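Local atomic coordinates of peroxiredoxin PRX1, mitochondrial (Saccharomyces cerevisiae, PDB entry 5YKJ), a protein that reduces peroxides as a mitochondrial thiol peroxidase of the 1-Cys peroxiredoxin family, with its thiol probably regenerated through the glutathione and thioredoxin systems. Residues A[188-191]-A[192-195]. Residues are numbered along the deposited sequence; the frame is centred on the assembly and turned at random.
Sequences SVSN and DEAK
The carboxylate of Glu193 receives the backbone N-H of Ser190 on the anti side of OE2, 17° out of its plane; Ser190 N lies 3.1 Å from Glu193 OE2 in a nearly straight bond (168°). The glutamate chain runs extended beyond CG, back past the serine, with Glu193 CG 3.4 Å from Ser190 OG. In return that hydroxyl, set between the serine's own backbone N and carbonyl carbon (chi1 77°), accepts from Glu193 N at 3.1 Å. This reciprocal pair is a capping box, in which the start of a helix finds an acceptor for an N-H that has no preceding turn to bond to: Ser190 is the N-cap of helix 191-198, in the C-terminal domain of the 1-Cys peroxiredoxin. With an alanine here in place of Ser190, Glu193 N would probably lose its capping acceptor and the box would be reduced to one half. The helical ladder follows, Ala194 N to Ser190 O (2.7 Å) and Lys195 N to Asn191 O (2.9 Å). On the apolar side Val189 CG1 lies 3.9 Å from Ala194 CB; the same methyl also packs on Ile185 and Phe201. The amide of Asn191 turns elsewhere, bonding Arg209 through OD1 and Glu203 through ND2.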
loop_
_atom_site.group_PDB
_atom_site.type_symbol
_atom_site.label_atom_id
_atom_site.label_comp_id
_atom_site.label_asym_id
_atom_site.label_seq_id
_atom_site.Cartn_x
_atom_site.Cartn_y
_atom_site.Cartn_z
ATOM N N SER A 188 12.226 1.300 24.083
ATOM C CA SER A 188 12.084 0.068 24.826
ATOM C C SER A 188 13.467 -0.535 25.036
ATOM O O SER A 188 13.624 -1.391 25.850
ATOM C CB SER A 188 11.171 -0.907 24.127
ATOM O OG SER A 188 11.677 -1.214 22.883
ATOM N N VAL A 189 14.454 -0.051 24.292
ATOM C CA VAL A 189 15.811 -0.547 24.377
ATOM C C VAL A 189 16.661 0.328 25.305
ATOM O O VAL A 189 16.894 1.436 25.038
ATOM C CB VAL A 189 16.488 -0.592 22.980
ATOM C CG1 VAL A 189 17.918 -1.062 23.062
ATOM C CG2 VAL A 189 15.723 -1.509 22.065
ATOM N N SER A 190 17.165 -0.271 26.382
ATOM C CA SER A 190 18.008 0.433 27.333
ATOM C C SER A 190 19.341 0.803 26.733
ATOM O O SER A 190 19.735 0.269 25.766
ATOM C CB SER A 190 18.233 -0.430 28.578
ATOM O OG SER A 190 19.167 -1.441 28.329
ATOM N N ASN A 191 20.022 1.755 27.350
ATOM C CA ASN A 191 21.299 2.169 26.845
ATOM C C ASN A 191 22.299 0.989 26.786
ATOM O O ASN A 191 23.016 0.896 25.879
ATOM C CB ASN A 191 21.868 3.337 27.657
ATOM C CG ASN A 191 21.405 4.726 27.152
ATOM O OD1 ASN A 191 20.397 4.874 26.489
ATOM N ND2 ASN A 191 22.127 5.729 27.557
ATOM N N ASP A 192 22.298 0.139 27.801
ATOM C CA ASP A 192 23.177 -1.006 27.805
ATOM C C ASP A 192 22.816 -1.976 26.684
ATOM O O ASP A 192 23.646 -2.440 26.036
ATOM C CB ASP A 192 23.173 -1.725 29.143
ATOM C CG ASP A 192 24.129 -1.129 30.139
ATOM O OD1 ASP A 192 24.904 -0.252 29.795
ATOM O OD2 ASP A 192 24.022 -1.553 31.282
ATOM N N GLU A 193 21.541 -2.229 26.505
ATOM C CA GLU A 193 21.036 -3.095 25.437
ATOM C C GLU A 193 21.383 -2.456 24.107
ATOM O O GLU A 193 21.729 -3.118 23.193
ATOM C CB GLU A 193 19.521 -3.320 25.559
ATOM C CG GLU A 193 19.014 -4.362 26.561
ATOM C CD GLU A 193 17.506 -4.330 26.836
ATOM O OE1 GLU A 193 16.973 -5.351 27.309
ATOM O OE2 GLU A 193 16.822 -3.338 26.597
ATOM N N ALA A 194 21.292 -1.143 24.024
ATOM C CA ALA A 194 21.656 -0.451 22.824
ATOM C C ALA A 194 23.145 -0.576 22.488
ATOM O O ALA A 194 23.511 -0.643 21.341
ATOM C CB ALA A 194 21.230 1.013 22.898
ATOM N N LYS A 195 23.981 -0.538 23.518
ATOM C CA LYS A 195 25.381 -0.666 23.281
ATOM C C LYS A 195 25.655 -2.081 22.756
ATOM O O LYS A 195 26.452 -2.268 21.958
ATOM C CB LYS A 195 26.201 -0.429 24.561
ATOM C CG LYS A 195 26.339 1.031 24.930
ATOM C CD LYS A 195 27.531 1.377 25.816
ATOM C CE LYS A 195 27.682 0.355 26.888
ATOM N NZ LYS A 195 28.551 0.859 27.950
#